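PDB 3HN0: nitrate transport protein from Parabacteroides distasonis, which probably binds a small substrate outside the membrane and delivers it to an ABC importer, perhaps one for nitrate or a related compound. Local coordinates for residues N130-G142 with A147-D161. Sequence-based numbering, arbitrary orientation.
Sequences NTAGEITQGILAG and AVLGEPFLSIALRKD
The carbonyl oxygen of A132 takes two bonds from T136, the helical one from its N and a second from OG1 at 3.0 Å, the two donors arriving from opposite faces of the carbonyl plane. L149 CD2 lies against the same oxygen. This is a worked example of helix-strand-helix packing in the smaller lobe of what is probably a periplasmic-binding-protein fold: helices 132-141 and 153-160 run nearly parallel, 8° apart, and strand 146-149 packs against helix 132-141 through A147 and L149. Because T136 OG1 sits beside its own backbone N (chi1 -60°), it can fold back to A132 while CG2 turns to I156 and A157. Near the N-terminal ends of the two helices, F153 lays one ring face on A132 CB, a CH-pi contact 3.7 Å from the centroid; G133 N lies over the same face, and both are offset toward the rim. Without the ring, as with an alanine at F153, the A132 methyl and the G133 backbone would probably lose their aromatic cover. On the strand side, I135 CG2 presses tightly on A147 CB at 3.4 Å, and I139 meets L149 tip to tip, CD1 to CD1 at 3.9 Å. At the far end L140 crosses K160 at about a right angle, CD1 close to CE. D161 OD2 is salt-bridged to K91, and a water within bonding distance of both D161 OD2 (2.8 Å) and I139 O probably bridges them.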
# COMPACT_ATOMS: atom_id res chain seq x y z
N ASN A 130 5.19 16.27 -23.61
CA ASN A 130 5.35 16.70 -22.21
C ASN A 130 4.08 16.57 -21.39
O ASN A 130 4.14 16.63 -20.15
CB ASN A 130 5.90 18.13 -22.10
CG ASN A 130 6.39 18.45 -20.69
OD1 ASN A 130 5.90 19.38 -20.05
ND2 ASN A 130 7.31 17.66 -20.18
N THR A 131 2.94 16.38 -22.06
CA THR A 131 1.66 16.24 -21.38
C THR A 131 0.98 14.89 -21.64
O THR A 131 1.20 14.22 -22.71
CB THR A 131 0.63 17.34 -21.74
OG1 THR A 131 0.13 17.13 -23.07
CG2 THR A 131 1.22 18.76 -21.62
N ALA A 132 0.13 14.53 -20.69
CA ALA A 132 -0.64 13.30 -20.77
C ALA A 132 -1.57 13.35 -21.97
O ALA A 132 -1.73 12.35 -22.63
CB ALA A 132 -1.42 13.03 -19.44
N GLY A 133 -2.17 14.51 -22.25
CA GLY A 133 -3.07 14.66 -23.40
C GLY A 133 -2.35 14.40 -24.71
O GLY A 133 -2.90 13.78 -25.62
N GLU A 134 -1.10 14.85 -24.79
CA GLU A 134 -0.29 14.66 -25.98
C GLU A 134 0.11 13.20 -26.18
O GLU A 134 0.09 12.71 -27.32
CB GLU A 134 0.97 15.50 -25.94
CG GLU A 134 0.63 17.00 -26.27
CD GLU A 134 1.76 17.96 -25.89
OE1 GLU A 134 2.61 17.60 -25.06
OE2 GLU A 134 1.78 19.09 -26.41
N ILE A 135 0.47 12.55 -25.08
CA ILE A 135 0.75 11.11 -25.07
C ILE A 135 -0.47 10.32 -25.53
O ILE A 135 -0.34 9.39 -26.32
CB ILE A 135 1.22 10.60 -23.70
CG1 ILE A 135 2.66 11.09 -23.45
CG2 ILE A 135 1.19 9.02 -23.65
CD1 ILE A 135 3.26 10.64 -22.18
N THR A 136 -1.66 10.70 -25.05
CA THR A 136 -2.90 9.99 -25.42
C THR A 136 -3.09 10.08 -26.93
O THR A 136 -3.37 9.10 -27.61
CB THR A 136 -4.12 10.57 -24.67
OG1 THR A 136 -3.91 10.44 -23.24
CG2 THR A 136 -5.41 9.85 -25.08
N GLN A 137 -2.95 11.29 -27.45
CA GLN A 137 -3.09 11.48 -28.87
C GLN A 137 -2.04 10.67 -29.65
O GLN A 137 -2.34 10.11 -30.70
CB GLN A 137 -2.98 12.99 -29.14
CG GLN A 137 -3.02 13.33 -30.53
CD GLN A 137 -4.26 12.81 -31.12
OE1 GLN A 137 -5.32 12.84 -30.48
NE2 GLN A 137 -4.14 12.23 -32.32
N GLY A 138 -0.79 10.65 -29.17
CA GLY A 138 0.27 9.87 -29.77
C GLY A 138 -0.08 8.38 -29.80
O GLY A 138 0.21 7.70 -30.77
N ILE A 139 -0.73 7.89 -28.77
CA ILE A 139 -1.15 6.48 -28.76
C ILE A 139 -2.18 6.26 -29.89
O ILE A 139 -2.03 5.38 -30.74
CB ILE A 139 -1.78 6.07 -27.40
CG1 ILE A 139 -0.74 6.07 -26.30
CG2 ILE A 139 -2.47 4.66 -27.54
CD1 ILE A 139 -1.27 5.87 -24.87
N LEU A 140 -3.18 7.14 -29.92
CA LEU A 140 -4.27 7.02 -30.87
C LEU A 140 -3.86 7.22 -32.33
O LEU A 140 -4.42 6.62 -33.23
CB LEU A 140 -5.43 7.95 -30.47
CG LEU A 140 -5.98 7.67 -29.08
CD1 LEU A 140 -7.21 8.54 -28.81
CD2 LEU A 140 -6.31 6.16 -28.96
N ALA A 141 -2.81 8.02 -32.54
CA ALA A 141 -2.30 8.26 -33.88
C ALA A 141 -1.36 7.16 -34.35
O ALA A 141 -1.01 7.13 -35.48
CB ALA A 141 -1.59 9.59 -33.92
N GLY A 142 -0.94 6.28 -33.43
CA GLY A 142 -0.05 5.17 -33.79
C GLY A 142 1.44 5.35 -33.51
O GLY A 142 2.23 4.47 -33.84
N ALA A 147 3.37 3.67 -22.70
CA ALA A 147 3.31 4.95 -22.06
C ALA A 147 2.87 4.84 -20.62
O ALA A 147 2.40 3.79 -20.18
CB ALA A 147 2.34 5.88 -22.84
N VAL A 148 3.08 5.93 -19.91
CA VAL A 148 2.49 6.10 -18.60
C VAL A 148 1.43 7.18 -18.66
O VAL A 148 1.60 8.21 -19.31
CB VAL A 148 3.53 6.43 -17.52
CG1 VAL A 148 4.39 5.19 -17.21
CG2 VAL A 148 4.36 7.61 -17.92
N LEU A 149 0.31 6.92 -17.97
CA LEU A 149 -0.85 7.83 -17.93
C LEU A 149 -1.56 7.76 -16.59
O LEU A 149 -1.57 6.74 -15.94
CB LEU A 149 -1.87 7.49 -19.03
CG LEU A 149 -1.50 7.79 -20.47
CD1 LEU A 149 -2.55 7.18 -21.44
CD2 LEU A 149 -1.31 9.25 -20.78
N GLY A 150 -2.25 8.85 -16.25
CA GLY A 150 -3.24 8.90 -15.18
C GLY A 150 -4.58 9.34 -15.76
O GLY A 150 -4.69 9.61 -16.94
N GLU A 151 -5.60 9.42 -14.91
CA GLU A 151 -6.95 9.69 -15.34
C GLU A 151 -7.16 11.16 -15.59
O GLU A 151 -6.57 11.94 -14.90
CB GLU A 151 -7.90 9.19 -14.28
CG GLU A 151 -7.84 7.66 -14.12
CD GLU A 151 -8.42 6.92 -15.29
OE1 GLU A 151 -8.89 7.54 -16.29
OE2 GLU A 151 -8.40 5.70 -15.23
N PRO A 152 -8.04 11.54 -16.53
CA PRO A 152 -8.95 10.76 -17.36
C PRO A 152 -8.30 10.22 -18.64
O PRO A 152 -8.90 9.40 -19.38
CB PRO A 152 -10.02 11.80 -17.73
CG PRO A 152 -9.30 13.02 -17.80
CD PRO A 152 -8.22 12.99 -16.78
N PHE A 153 -7.05 10.62 -18.88
CA PHE A 153 -6.37 10.31 -20.15
C PHE A 153 -6.24 8.79 -20.31
O PHE A 153 -6.35 8.24 -21.41
CB PHE A 153 -4.99 10.93 -20.12
CG PHE A 153 -5.02 12.38 -19.90
CD1 PHE A 153 -5.42 13.22 -20.93
CD2 PHE A 153 -4.66 12.94 -18.62
CE1 PHE A 153 -5.46 14.61 -20.74
CE2 PHE A 153 -4.72 14.32 -18.44
CZ PHE A 153 -5.14 15.15 -19.50
N LEU A 154 -5.94 8.14 -19.20
CA LEU A 154 -5.85 6.67 -19.16
C LEU A 154 -7.13 6.03 -19.70
O LEU A 154 -7.09 5.17 -20.58
CB LEU A 154 -5.61 6.22 -17.73
CG LEU A 154 -5.49 4.71 -17.43
CD1 LEU A 154 -4.47 4.03 -18.34
CD2 LEU A 154 -5.11 4.48 -15.90
N SER A 155 -8.26 6.45 -19.15
CA SER A 155 -9.57 5.91 -19.55
C SER A 155 -9.87 6.20 -21.02
O SER A 155 -10.38 5.33 -21.75
CB SER A 155 -10.68 6.52 -18.68
OG SER A 155 -10.57 6.05 -17.34
N ILE A 156 -9.55 7.41 -21.43
CA ILE A 156 -9.79 7.83 -22.84
C ILE A 156 -8.95 6.97 -23.81
O ILE A 156 -9.44 6.49 -24.84
CB ILE A 156 -9.46 9.32 -23.00
CG1 ILE A 156 -10.47 10.16 -22.20
CG2 ILE A 156 -9.40 9.74 -24.51
CD1 ILE A 156 -10.03 11.61 -22.04
N ALA A 157 -7.68 6.75 -23.47
CA ALA A 157 -6.78 5.95 -24.28
C ALA A 157 -7.27 4.51 -24.35
O ALA A 157 -7.29 3.91 -25.42
CB ALA A 157 -5.35 5.99 -23.69
N LEU A 158 -7.66 3.97 -23.21
CA LEU A 158 -8.19 2.59 -23.13
C LEU A 158 -9.48 2.42 -23.94
O LEU A 158 -9.68 1.37 -24.56
CB LEU A 158 -8.39 2.16 -21.67
CG LEU A 158 -7.09 1.92 -20.88
CD1 LEU A 158 -7.42 1.76 -19.39
CD2 LEU A 158 -6.33 0.71 -21.40
N ARG A 159 -10.35 3.43 -23.92
CA ARG A 159 -11.61 3.40 -24.65
C ARG A 159 -11.34 3.48 -26.16
O ARG A 159 -11.87 2.72 -26.96
CB ARG A 159 -12.43 4.62 -24.21
CG ARG A 159 -13.89 4.63 -24.60
CD ARG A 159 -14.69 5.52 -23.64
NE ARG A 159 -14.53 6.94 -23.94
CZ ARG A 159 -13.88 7.83 -23.19
NH1 ARG A 159 -13.32 7.47 -22.01
NH2 ARG A 159 -13.83 9.08 -23.62
N LYS A 160 -10.50 4.44 -26.53
CA LYS A 160 -10.34 4.74 -27.96
C LYS A 160 -9.37 3.82 -28.70
O LYS A 160 -9.37 3.79 -29.90
CB LYS A 160 -9.95 6.22 -28.15
CG LYS A 160 -11.08 7.20 -27.77
CD LYS A 160 -10.68 8.67 -27.99
CE LYS A 160 -10.44 9.03 -29.46
NZ LYS A 160 -9.94 10.44 -29.70
N ASP A 161 -8.59 3.04 -27.96
CA ASP A 161 -7.78 2.01 -28.55
C ASP A 161 -8.01 0.77 -27.74
O ASP A 161 -7.39 0.56 -26.68
CB ASP A 161 -6.30 2.37 -28.54
CG ASP A 161 -5.46 1.37 -29.32
OD1 ASP A 161 -5.90 0.20 -29.50
OD2 ASP A 161 -4.36 1.75 -29.78
O HOH W 1 -4.28 3.64 -31.83